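Transcobalamin-1 (Homo sapiens, PDB 4KKI) carries vitamin B12, which it holds with femtomolar affinity and shields from stomach acid. Local coordinates at residues A54-L59 and N283-A288; K74-I79 and L100-C105; Q331-V336 and T351-S356; N337-I342 and N425-W430. All blocks are in the same frame, centred on the assembly; numbering follows the deposited sequence.

Contact 1 (A54-L59 and N283-A288); sequences AVNVVL and NPNAAA
Asn56 and Val57 of helix 55-63 face Ala288 of helix 284-294, and this is the tightly packed part of the contact. The two helix segments run in nearly the same direction, 28° apart, with axes 8.8 Å from each other. Ala288 CB points at the partner helix and lies 3.6 Å from Asn56 O. Val57 CA is nearly as close to this methyl, so a methyl sits directly against backbone. Val57 CG2 reaches further along and only grazes Pro284 O at 4.2 Å.

The Asn56-Asn285 end is looser and more polar, and Asn56 is partly exposed. Asn56 CG sits between its own backbone N and carbonyl carbon (chi1 51°). Asn56 ND2 meets Asn285 OD1 at 2.6 Å, but the bond is bent and weak. The two amide planes are turned 59° apart. Asn285 is held more firmly within its own helix start, where Asn283 is the N-cap residue. Asn285 ND2 donates to Asn283 OD1 at 3.0 Å, and that same oxygen caps the helix by accepting from Asn285 N. Asn285 ND2 also bonds Ser381 O of the beta domain. An alanine in place of Asn285 would probably leave Asn56 ND2 and Ser381 O without this partner and Asn283 OD1 with the capping N-H alone, weakening this tie between domains.

Helix 37-45 covers Val57 and Ala288 through Met43. Helices 69-85 and 92-102 pack on other sides of helix 55-63, within the alpha6-alpha6 barrel.

Contact 2 (K74-I79 and L100-C105); sequences KMIQQI and LALGVC
Ile79 and Leu102 meet tip to tip between helix 69-85 and the C-terminal end of helix 92-102. Ile79 CG1 is anti to its carbonyl carbon, and chi2 of 176° extends the chain so that CD1 leads. Ile79 CD1 lies 3.8 Å from Leu102 CG and about as close to both leucine methyls, so it sits against the fork of the branch. Leu102 CG is itself anti to the carbonyl carbon.

Ile76 comes from one turn earlier. Its chi2 of -59° folds CD1, and Ile76 CD1 touches Leu102 CD2 at 4.0 Å. Met75 is extended as far as SD, and Met75 SD rests 3.7 Å from Ala101 CB. The chain then bends at chi3 (63°), and Met75 CE lies 4.1 Å from Leu102 CD2. Leu102 also touches Leu112 and Ile113 of helix 111-115. An alanine in place of Leu102 would probably open a gap facing Ile76 and Ile79 and leave the methionine methyl with more freedom to turn.

Just beyond the helix end, Cys105 is tied to Cys308 by a disulfide. The contact itself is wholly apolar. It rests on shape and burial, with sulfur and methyl groups in van der Waals touch and no directional bond to fix them.

Contact 3 (Q331-V336 and T351-S356); sequences QSYISV and TVLNGS. With NAG (2-acetamido-2-deoxy-beta-D-glucopyranose), chain G; NAG (2-acetamido-2-deoxy-beta-D-glucopyranose), chain C.
Strands 333-341 and 345-353 pair antiparallel here, with Ile334 and Val352 as a hydrogen-bonded pair: Ile334 N donates to Val352 O at 2.7 Å and Val352 N to Ile334 O. The pairing runs on past the strand end through a longer bond, 3.3 Å, from Asn354 N to Ser332 O.

On the face of Ile334 and Val352, Ile334 CG2 and Val352 CG2 touch at 3.9 Å. Ile334 CD1 reaches over to Asn354 OD1 at 3.3 Å. Asn354 carries a glycan, its ND2 being covalently bound to C1 of an N-acetylglucosamine.

Ser335 and Thr351 share the other face. Ser335 OG donates to Thr351 OG1 at 2.8 Å. Thr351 OG1 in turn donates to O7 of a second N-acetylglucosamine, also at 2.8 Å. The threonine hydroxyl thus bridges the serine and the sugar.

Tyr333 and Leu353 diverge at their CB atoms, yet the side chains run side by side and point the same way. Leu353 CG is anti to the carbonyl carbon (chi1 -60°). Leu353 CD2 lies over one face of the Tyr333 ring, 3.2 Å from Tyr333 CZ, which is unusually short and may be imprecise.

A type II turn follows from Leu353 to Ser356, with Gly355 at its third position. The whole is the open end of a beta hairpin, with strand 345-353 outermost in the mixed sheet of the C-terminal beta domain.

Contact 4 (N337-I342 and N425-W430); sequences NYSVRI and NLEVRW. With NAG (2-acetamido-2-deoxy-beta-D-glucopyranose), chain H; NAG (2-acetamido-2-deoxy-beta-D-glucopyranose), chain B.
Ser339, Val340 and Arg341 stand in parallel register with Glu427, Val428 and Arg429. The strands lie 11° apart, and backbone bonds alternate along them, from Ser339 N to Leu426 O through to Trp430 N and Arg341 O.

Glu427 is extended from CB to carboxylate, with CG anti to the backbone N (chi1 179°). Glu427 CB lies 3.4 Å from Ser339 OG, and CG is as near to the same hydroxyl. CD comes next, in the plane of the Arg341 guanidinium at its edge. Glu427 OE1 accepts from Arg429 NH2 at 3.2 Å. Glu427 OE2 accepts from Arg341 NH1 at 2.7 Å. Arg429 NE also reaches Glu427 OE2, at 2.9 Å. These two nitrogens come from opposite faces of the carboxylate plane. Arg429 grips side-on with NE and NH2, whereas Arg341 uses NH1 alone, with OE2 close to its guanidinium plane.

Val340 and Val428 occupy the other face. Val428 CG2 touches Tyr338 OH at 3.7 Å. At one end Asn337 ND2 carries an N-acetylglucosamine. At the other, Trp430 NE1 lies 3.4 Å from the acetyl methyl C8 of another, while the indole packs edge-to-face with Trp402 of the cobalamin site.

Arg341 NH1 and Arg429 NH2 are 4.3 Å apart. The carboxylate between the two guanidiniums probably offsets their repulsion and would itself be favoured in its charged form. Within the network it is the Arg341-Glu427 bridge that crosses between the strands; Arg429 holds the carboxylate from its own strand.

Contacts 1 and 2 lie in the alpha domain, with centres 12 Å apart. They touch directly: Val58 CB meets Met75 SD at 3.7 Å. Contacts 3 and 4 lie in the beta domain and share strand 333-341. Their centres are 18 Å apart, and Val336 CG2 packs on Leu426 CD1. The two pairs do not meet; the closest approach is between contacts 1 and 3, with nearest atoms about 14 Å apart. Cyanocobalamin sits between the domains. The side chain of Asn285 in contact 1 is about 5 Å from the bound cyanocobalamin. The side chain of Val428 in contact 4 is about 6 Å from the bound cyanocobalamin. Contact 2 is further back, with the side chain of Ala101 about 11 Å from the bound cyanocobalamin.

Contact 1 (A54-L59 and N283-A288)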
# COMPACT_ATOMS: atom_id res chain seq x y z
N ALA A 54 -0.25 -11.59 6.95
CA ALA A 54 -1.55 -11.62 7.62
C ALA A 54 -1.74 -10.33 8.41
O ALA A 54 -2.83 -10.06 8.93
CB ALA A 54 -1.64 -12.82 8.54
N VAL A 55 -0.68 -9.53 8.50
CA VAL A 55 -0.72 -8.28 9.25
C VAL A 55 -1.68 -7.27 8.63
O VAL A 55 -2.57 -6.75 9.30
CB VAL A 55 0.68 -7.65 9.34
CG1 VAL A 55 0.61 -6.29 10.02
CG2 VAL A 55 1.63 -8.58 10.07
N ASN A 56 -1.50 -7.00 7.34
CA ASN A 56 -2.37 -6.08 6.61
C ASN A 56 -3.82 -6.58 6.58
O ASN A 56 -4.76 -5.79 6.69
CB ASN A 56 -1.85 -5.88 5.19
CG ASN A 56 -1.57 -7.19 4.47
OD1 ASN A 56 -1.80 -8.27 5.02
ND2 ASN A 56 -1.09 -7.10 3.24
N VAL A 57 -3.97 -7.89 6.42
CA VAL A 57 -5.28 -8.51 6.34
C VAL A 57 -6.06 -8.35 7.65
O VAL A 57 -7.21 -7.92 7.65
CB VAL A 57 -5.15 -10.00 5.98
CG1 VAL A 57 -6.48 -10.72 6.14
CG2 VAL A 57 -4.60 -10.16 4.57
N VAL A 58 -5.41 -8.70 8.75
CA VAL A 58 -6.04 -8.62 10.07
C VAL A 58 -6.33 -7.17 10.45
O VAL A 58 -7.40 -6.87 10.99
CB VAL A 58 -5.19 -9.32 11.16
CG1 VAL A 58 -5.69 -8.99 12.55
CG2 VAL A 58 -5.19 -10.83 10.94
N LEU A 59 -5.39 -6.27 10.15
CA LEU A 59 -5.60 -4.84 10.37
C LEU A 59 -6.85 -4.36 9.65
O LEU A 59 -7.68 -3.66 10.23
CB LEU A 59 -4.39 -4.04 9.88
CG LEU A 59 -4.55 -2.52 9.77
CD1 LEU A 59 -4.98 -1.91 11.09
CD2 LEU A 59 -3.27 -1.87 9.27
N ASN A 283 -5.99 -10.27 -5.20
CA ASN A 283 -4.79 -10.19 -4.37
C ASN A 283 -5.16 -9.73 -2.95
O ASN A 283 -5.73 -8.66 -2.78
CB ASN A 283 -3.78 -9.22 -5.01
CG ASN A 283 -2.40 -9.32 -4.39
OD1 ASN A 283 -2.25 -9.38 -3.17
ND2 ASN A 283 -1.38 -9.34 -5.24
N PRO A 284 -4.83 -10.56 -1.95
CA PRO A 284 -5.16 -10.30 -0.54
C PRO A 284 -4.65 -8.95 -0.02
O PRO A 284 -5.28 -8.36 0.85
CB PRO A 284 -4.46 -11.45 0.21
CG PRO A 284 -3.46 -12.00 -0.75
CD PRO A 284 -4.08 -11.82 -2.10
N ASN A 285 -3.53 -8.48 -0.56
CA ASN A 285 -3.01 -7.17 -0.18
C ASN A 285 -3.92 -6.06 -0.68
O ASN A 285 -4.16 -5.07 0.01
CB ASN A 285 -1.59 -6.96 -0.70
CG ASN A 285 -0.61 -7.97 -0.15
OD1 ASN A 285 -0.03 -7.77 0.92
ND2 ASN A 285 -0.42 -9.07 -0.87
N ALA A 286 -4.44 -6.23 -1.89
CA ALA A 286 -5.32 -5.22 -2.48
C ALA A 286 -6.69 -5.25 -1.81
O ALA A 286 -7.30 -4.20 -1.59
CB ALA A 286 -5.45 -5.44 -3.98
N ALA A 287 -7.17 -6.45 -1.50
CA ALA A 287 -8.45 -6.59 -0.81
C ALA A 287 -8.40 -5.95 0.57
O ALA A 287 -9.34 -5.27 0.98
CB ALA A 287 -8.84 -8.06 -0.71
N ALA A 288 -7.28 -6.15 1.26
CA ALA A 288 -7.10 -5.58 2.59
C ALA A 288 -7.09 -4.05 2.57
O ALA A 288 -7.67 -3.41 3.45
CB ALA A 288 -5.82 -6.11 3.23

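Contact 2 (K74-I79 and L100-C105)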
# COMPACT_ATOMS: atom_id res chain seq x y z
N LYS A 74 -2.47 -16.66 12.43
CA LYS A 74 -1.39 -16.57 11.45
C LYS A 74 -0.56 -15.31 11.68
O LYS A 74 0.66 -15.35 11.61
CB LYS A 74 -1.95 -16.57 10.02
CG LYS A 74 -0.86 -16.49 8.96
CD LYS A 74 -1.44 -16.42 7.56
CE LYS A 74 -0.34 -16.27 6.52
NZ LYS A 74 -0.88 -16.00 5.16
N MET A 75 -1.24 -14.20 11.97
CA MET A 75 -0.55 -12.93 12.14
C MET A 75 0.35 -12.94 13.36
O MET A 75 1.49 -12.47 13.31
CB MET A 75 -1.53 -11.76 12.24
CG MET A 75 -0.85 -10.41 12.36
SD MET A 75 -1.93 -9.07 12.87
CE MET A 75 -2.43 -9.62 14.50
N ILE A 76 -0.16 -13.48 14.46
CA ILE A 76 0.59 -13.56 15.71
C ILE A 76 1.85 -14.40 15.50
O ILE A 76 2.93 -14.05 15.97
CB ILE A 76 -0.25 -14.16 16.85
CG1 ILE A 76 -1.45 -13.26 17.15
CG2 ILE A 76 0.59 -14.35 18.10
CD1 ILE A 76 -1.07 -11.85 17.56
N GLN A 77 1.69 -15.52 14.79
CA GLN A 77 2.81 -16.39 14.47
C GLN A 77 3.87 -15.65 13.65
O GLN A 77 5.06 -15.77 13.91
CB GLN A 77 2.32 -17.62 13.71
CG GLN A 77 3.42 -18.60 13.32
CD GLN A 77 2.90 -19.77 12.50
OE1 GLN A 77 1.71 -19.85 12.21
NE2 GLN A 77 3.80 -20.67 12.13
N GLN A 78 3.42 -14.87 12.67
CA GLN A 78 4.34 -14.07 11.86
C GLN A 78 5.03 -13.01 12.71
O GLN A 78 6.24 -12.79 12.58
CB GLN A 78 3.60 -13.40 10.70
CG GLN A 78 3.15 -14.35 9.61
CD GLN A 78 2.47 -13.63 8.46
OE1 GLN A 78 2.07 -12.47 8.58
NE2 GLN A 78 2.35 -14.32 7.33
N ILE A 79 4.27 -12.35 13.58
CA ILE A 79 4.81 -11.30 14.43
C ILE A 79 5.84 -11.86 15.41
O ILE A 79 6.93 -11.31 15.54
CB ILE A 79 3.69 -10.56 15.19
CG1 ILE A 79 2.84 -9.74 14.22
CG2 ILE A 79 4.29 -9.64 16.26
CD1 ILE A 79 1.65 -9.05 14.86
N LEU A 100 -0.04 -1.15 14.21
CA LEU A 100 -1.41 -0.75 13.88
C LEU A 100 -2.36 -1.93 14.00
O LEU A 100 -3.42 -1.82 14.60
CB LEU A 100 -1.49 -0.16 12.47
CG LEU A 100 -0.76 1.17 12.24
CD1 LEU A 100 -0.81 1.55 10.76
CD2 LEU A 100 -1.34 2.28 13.10
N ALA A 101 -1.97 -3.07 13.43
CA ALA A 101 -2.78 -4.28 13.49
C ALA A 101 -3.00 -4.77 14.92
O ALA A 101 -4.08 -5.25 15.26
CB ALA A 101 -2.16 -5.38 12.64
N LEU A 102 -1.97 -4.65 15.75
CA LEU A 102 -2.05 -5.13 17.13
C LEU A 102 -2.84 -4.18 18.03
O LEU A 102 -3.31 -4.57 19.10
CB LEU A 102 -0.65 -5.35 17.72
CG LEU A 102 0.13 -6.58 17.24
CD1 LEU A 102 1.56 -6.53 17.75
CD2 LEU A 102 -0.56 -7.86 17.68
N GLY A 103 -3.00 -2.94 17.59
CA GLY A 103 -3.61 -1.93 18.44
C GLY A 103 -4.80 -1.20 17.85
O GLY A 103 -5.06 -0.06 18.21
N VAL A 104 -5.52 -1.86 16.93
CA VAL A 104 -6.74 -1.28 16.36
C VAL A 104 -7.71 -0.96 17.49
O VAL A 104 -8.36 0.09 17.49
CB VAL A 104 -7.42 -2.26 15.38
CG1 VAL A 104 -8.69 -1.64 14.80
CG2 VAL A 104 -6.47 -2.65 14.27
N CYS A 105 -7.77 -1.87 18.46
CA CYS A 105 -8.56 -1.68 19.66
C CYS A 105 -7.89 -2.41 20.82
O CYS A 105 -7.01 -3.25 20.60
CB CYS A 105 -9.98 -2.19 19.45
SG CYS A 105 -10.07 -3.78 18.59

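Contact 3 (Q331-V336 and T351-S356)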
# COMPACT_ATOMS: atom_id res chain seq x y z
N GLN A 331 -7.88 -25.26 -26.20
CA GLN A 331 -6.85 -24.79 -25.28
C GLN A 331 -6.38 -23.39 -25.67
O GLN A 331 -6.35 -22.48 -24.83
CB GLN A 331 -5.67 -25.76 -25.25
CG GLN A 331 -4.70 -25.53 -24.10
CD GLN A 331 -3.59 -26.56 -24.07
OE1 GLN A 331 -3.27 -27.17 -25.09
NE2 GLN A 331 -2.99 -26.75 -22.90
N SER A 332 -6.01 -23.21 -26.93
CA SER A 332 -5.65 -21.91 -27.48
C SER A 332 -4.33 -21.33 -26.99
O SER A 332 -3.96 -21.48 -25.83
CB SER A 332 -6.77 -20.90 -27.23
OG SER A 332 -6.53 -19.68 -27.91
N TYR A 333 -3.62 -20.65 -27.89
CA TYR A 333 -2.37 -19.99 -27.55
C TYR A 333 -2.40 -18.52 -27.98
O TYR A 333 -3.16 -18.14 -28.88
CB TYR A 333 -1.18 -20.69 -28.21
CG TYR A 333 -0.78 -21.99 -27.54
CD1 TYR A 333 -1.47 -23.16 -27.79
CD2 TYR A 333 0.30 -22.03 -26.66
CE1 TYR A 333 -1.11 -24.35 -27.19
CE2 TYR A 333 0.67 -23.22 -26.05
CZ TYR A 333 -0.04 -24.37 -26.32
OH TYR A 333 0.33 -25.55 -25.71
N ILE A 334 -1.57 -17.71 -27.36
CA ILE A 334 -1.56 -16.30 -27.65
C ILE A 334 -0.13 -15.80 -27.86
O ILE A 334 0.81 -16.39 -27.37
CB ILE A 334 -2.36 -15.53 -26.56
CG1 ILE A 334 -3.35 -14.58 -27.22
CG2 ILE A 334 -1.47 -14.82 -25.54
CD1 ILE A 334 -4.78 -15.05 -27.10
N SER A 335 0.00 -14.71 -28.61
CA SER A 335 1.33 -14.17 -28.92
C SER A 335 1.44 -12.68 -28.60
O SER A 335 0.50 -11.92 -28.81
CB SER A 335 1.69 -14.43 -30.38
OG SER A 335 2.02 -15.79 -30.59
N VAL A 336 2.61 -12.28 -28.10
CA VAL A 336 2.84 -10.89 -27.71
C VAL A 336 4.23 -10.41 -28.13
O VAL A 336 5.11 -11.21 -28.43
CB VAL A 336 2.72 -10.71 -26.18
CG1 VAL A 336 1.28 -10.92 -25.73
CG2 VAL A 336 3.66 -11.66 -25.46
N THR A 351 5.04 -17.04 -27.37
CA THR A 351 3.72 -17.64 -27.46
C THR A 351 3.42 -18.40 -26.18
O THR A 351 4.18 -19.28 -25.78
CB THR A 351 3.60 -18.55 -28.69
OG1 THR A 351 3.90 -17.80 -29.86
CG2 THR A 351 2.19 -19.09 -28.81
N VAL A 352 2.32 -18.04 -25.54
CA VAL A 352 1.91 -18.66 -24.29
C VAL A 352 0.45 -19.11 -24.34
O VAL A 352 -0.31 -18.66 -25.19
CB VAL A 352 2.09 -17.68 -23.10
CG1 VAL A 352 3.56 -17.45 -22.81
CG2 VAL A 352 1.37 -16.37 -23.38
N LEU A 353 0.09 -20.01 -23.43
CA LEU A 353 -1.29 -20.46 -23.32
C LEU A 353 -2.17 -19.28 -22.96
O LEU A 353 -1.76 -18.40 -22.22
CB LEU A 353 -1.42 -21.53 -22.24
CG LEU A 353 -0.60 -22.80 -22.46
CD1 LEU A 353 -0.33 -23.51 -21.14
CD2 LEU A 353 -1.31 -23.74 -23.42
N ASN A 354 -3.39 -19.27 -23.48
CA ASN A 354 -4.32 -18.19 -23.22
C ASN A 354 -4.58 -18.13 -21.72
O ASN A 354 -4.68 -19.16 -21.07
CB ASN A 354 -5.62 -18.46 -23.96
CG ASN A 354 -6.46 -17.21 -24.16
OD1 ASN A 354 -5.97 -16.09 -24.15
ND2 ASN A 354 -7.75 -17.42 -24.35
N GLY A 355 -4.68 -16.92 -21.19
CA GLY A 355 -4.85 -16.76 -19.76
C GLY A 355 -3.56 -16.83 -18.97
O GLY A 355 -3.58 -16.89 -17.75
N SER A 356 -2.44 -16.83 -19.67
CA SER A 356 -1.14 -16.81 -19.01
C SER A 356 -0.89 -15.43 -18.43
O SER A 356 -1.45 -14.45 -18.89
CB SER A 356 -0.04 -17.18 -20.00
OG SER A 356 0.09 -18.57 -20.14
C1 NAG G . -8.71 -16.36 -24.56
C2 NAG G . -9.47 -15.90 -25.82
C3 NAG G . -10.06 -14.51 -25.62
C4 NAG G . -10.90 -14.50 -24.36
C5 NAG G . -10.05 -14.96 -23.18
C6 NAG G . -10.86 -14.96 -21.90
C7 NAG G . -8.79 -15.26 -28.06
C8 NAG G . -10.01 -15.67 -28.81
N2 NAG G . -8.55 -15.92 -26.94
O3 NAG G . -10.88 -14.17 -26.74
O4 NAG G . -11.41 -13.18 -24.11
O5 NAG G . -9.59 -16.28 -23.45
O6 NAG G . -10.57 -16.16 -21.18
O7 NAG G . -8.05 -14.37 -28.45
C1 NAG C . 7.36 -15.66 -33.87
C2 NAG C . 7.23 -17.20 -33.79
C3 NAG C . 7.66 -17.98 -35.03
C4 NAG C . 7.34 -17.22 -36.29
C5 NAG C . 7.99 -15.86 -36.19
C6 NAG C . 7.84 -15.12 -37.51
C7 NAG C . 7.43 -17.79 -31.46
C8 NAG C . 8.26 -18.48 -30.42
N2 NAG C . 7.99 -17.66 -32.65
O3 NAG C . 6.97 -19.23 -35.07
O4 NAG C . 7.85 -17.94 -37.40
O5 NAG C . 7.30 -15.14 -35.19
O6 NAG C . 6.47 -14.79 -37.73
O7 NAG C . 6.31 -17.37 -31.23

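Contact 4 (N337-I342 and N425-W430)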
# COMPACT_ATOMS: atom_id res chain seq x y z
N ASN A 337 4.41 -9.09 -28.12
CA ASN A 337 5.72 -8.50 -28.38
C ASN A 337 6.43 -8.17 -27.07
O ASN A 337 6.29 -7.07 -26.53
CB ASN A 337 5.57 -7.23 -29.24
CG ASN A 337 6.89 -6.56 -29.53
OD1 ASN A 337 7.93 -7.21 -29.62
ND2 ASN A 337 6.86 -5.23 -29.67
N TYR A 338 7.19 -9.13 -26.56
CA TYR A 338 7.91 -8.96 -25.29
C TYR A 338 9.27 -8.31 -25.49
O TYR A 338 10.11 -8.82 -26.24
CB TYR A 338 8.08 -10.31 -24.59
CG TYR A 338 8.85 -10.24 -23.30
CD1 TYR A 338 8.30 -9.65 -22.17
CD2 TYR A 338 10.13 -10.79 -23.20
CE1 TYR A 338 9.00 -9.59 -20.98
CE2 TYR A 338 10.84 -10.74 -22.01
CZ TYR A 338 10.27 -10.14 -20.90
OH TYR A 338 10.96 -10.08 -19.72
N SER A 339 9.49 -7.20 -24.81
CA SER A 339 10.75 -6.48 -24.92
C SER A 339 11.34 -6.13 -23.56
O SER A 339 10.62 -5.89 -22.60
CB SER A 339 10.57 -5.21 -25.77
OG SER A 339 9.67 -4.31 -25.15
N VAL A 340 12.67 -6.12 -23.50
CA VAL A 340 13.38 -5.68 -22.30
C VAL A 340 14.22 -4.45 -22.64
O VAL A 340 15.20 -4.55 -23.37
CB VAL A 340 14.31 -6.79 -21.76
CG1 VAL A 340 15.15 -6.25 -20.61
CG2 VAL A 340 13.50 -8.00 -21.32
N ARG A 341 13.81 -3.30 -22.11
CA ARG A 341 14.51 -2.05 -22.39
C ARG A 341 15.38 -1.59 -21.22
O ARG A 341 14.92 -1.44 -20.10
CB ARG A 341 13.51 -0.95 -22.77
CG ARG A 341 14.09 0.46 -22.73
CD ARG A 341 13.15 1.48 -23.35
NE ARG A 341 13.24 1.50 -24.81
CZ ARG A 341 12.34 0.96 -25.62
NH1 ARG A 341 11.26 0.38 -25.13
NH2 ARG A 341 12.52 1.02 -26.94
N ILE A 342 16.66 -1.38 -21.52
CA ILE A 342 17.61 -0.81 -20.57
C ILE A 342 18.09 0.51 -21.15
O ILE A 342 17.58 1.58 -20.81
CB ILE A 342 18.79 -1.77 -20.35
CG1 ILE A 342 18.27 -3.17 -20.02
CG2 ILE A 342 19.71 -1.25 -19.25
CD1 ILE A 342 19.35 -4.17 -19.68
N ASN A 425 2.01 -5.29 -26.70
CA ASN A 425 3.41 -4.88 -26.61
C ASN A 425 3.89 -4.87 -25.16
O ASN A 425 3.94 -3.82 -24.52
CB ASN A 425 3.62 -3.50 -27.24
CG ASN A 425 3.37 -3.49 -28.73
OD1 ASN A 425 3.67 -4.46 -29.42
ND2 ASN A 425 2.83 -2.39 -29.24
N LEU A 426 4.24 -6.05 -24.65
CA LEU A 426 4.71 -6.17 -23.28
C LEU A 426 6.16 -5.71 -23.15
O LEU A 426 6.99 -6.02 -24.01
CB LEU A 426 4.60 -7.62 -22.81
CG LEU A 426 3.21 -8.24 -22.95
CD1 LEU A 426 3.23 -9.67 -22.45
CD2 LEU A 426 2.18 -7.41 -22.20
N GLU A 427 6.46 -4.98 -22.09
CA GLU A 427 7.79 -4.44 -21.91
C GLU A 427 8.20 -4.37 -20.45
O GLU A 427 7.41 -3.97 -19.59
CB GLU A 427 7.88 -3.05 -22.54
CG GLU A 427 9.23 -2.37 -22.38
CD GLU A 427 9.26 -0.99 -23.00
OE1 GLU A 427 8.32 -0.66 -23.75
OE2 GLU A 427 10.22 -0.24 -22.74
N VAL A 428 9.43 -4.78 -20.16
CA VAL A 428 10.02 -4.56 -18.86
C VAL A 428 11.13 -3.53 -19.01
O VAL A 428 12.12 -3.76 -19.71
CB VAL A 428 10.59 -5.85 -18.25
CG1 VAL A 428 11.00 -5.61 -16.81
CG2 VAL A 428 9.56 -6.97 -18.34
N ARG A 429 10.97 -2.38 -18.35
CA ARG A 429 11.82 -1.22 -18.59
C ARG A 429 12.63 -0.81 -17.37
O ARG A 429 12.11 -0.69 -16.26
CB ARG A 429 10.95 -0.05 -19.07
CG ARG A 429 11.69 1.27 -19.27
CD ARG A 429 10.73 2.36 -19.70
NE ARG A 429 9.97 1.98 -20.90
CZ ARG A 429 9.01 2.72 -21.44
NH1 ARG A 429 8.67 3.88 -20.91
NH2 ARG A 429 8.37 2.28 -22.53
N TRP A 430 13.92 -0.57 -17.58
CA TRP A 430 14.80 -0.05 -16.54
C TRP A 430 14.49 1.43 -16.32
O TRP A 430 14.68 2.25 -17.22
CB TRP A 430 16.26 -0.24 -16.95
CG TRP A 430 17.25 0.25 -15.95
CD1 TRP A 430 18.04 1.36 -16.06
CD2 TRP A 430 17.56 -0.35 -14.69
NE1 TRP A 430 18.83 1.48 -14.94
CE2 TRP A 430 18.55 0.45 -14.08
CE3 TRP A 430 17.10 -1.48 -14.01
CZ2 TRP A 430 19.09 0.15 -12.84
CZ3 TRP A 430 17.64 -1.78 -12.77
CH2 TRP A 430 18.62 -0.97 -12.19
C1 NAG H . 7.91 -4.80 -30.56
C2 NAG H . 7.38 -3.89 -31.66
C3 NAG H . 8.50 -3.47 -32.60
C4 NAG H . 9.64 -2.86 -31.80
C5 NAG H . 10.07 -3.78 -30.66
C6 NAG H . 11.11 -3.08 -29.80
C7 NAG H . 5.16 -3.93 -32.64
C8 NAG H . 4.41 -4.35 -33.87
N2 NAG H . 6.31 -4.55 -32.40
O3 NAG H . 8.01 -2.52 -33.52
O4 NAG H . 10.75 -2.64 -32.65
O5 NAG H . 8.96 -4.16 -29.86
O6 NAG H . 11.40 -3.89 -28.68
O7 NAG H . 4.71 -3.04 -31.91
C1 NAG B . 22.80 3.60 -20.36
C2 NAG B . 23.53 2.85 -19.24
C3 NAG B . 24.60 3.69 -18.55
C4 NAG B . 25.40 4.53 -19.53
C5 NAG B . 24.47 5.26 -20.49
C6 NAG B . 25.26 6.09 -21.50
C7 NAG B . 22.75 1.28 -17.57
C8 NAG B . 21.58 0.74 -16.81
N2 NAG B . 22.56 2.40 -18.25
O3 NAG B . 25.47 2.83 -17.84
O4 NAG B . 26.16 5.48 -18.82
O5 NAG B . 23.69 4.32 -21.18
O6 NAG B . 24.44 7.13 -21.99
O7 NAG B . 23.83 0.70 -17.54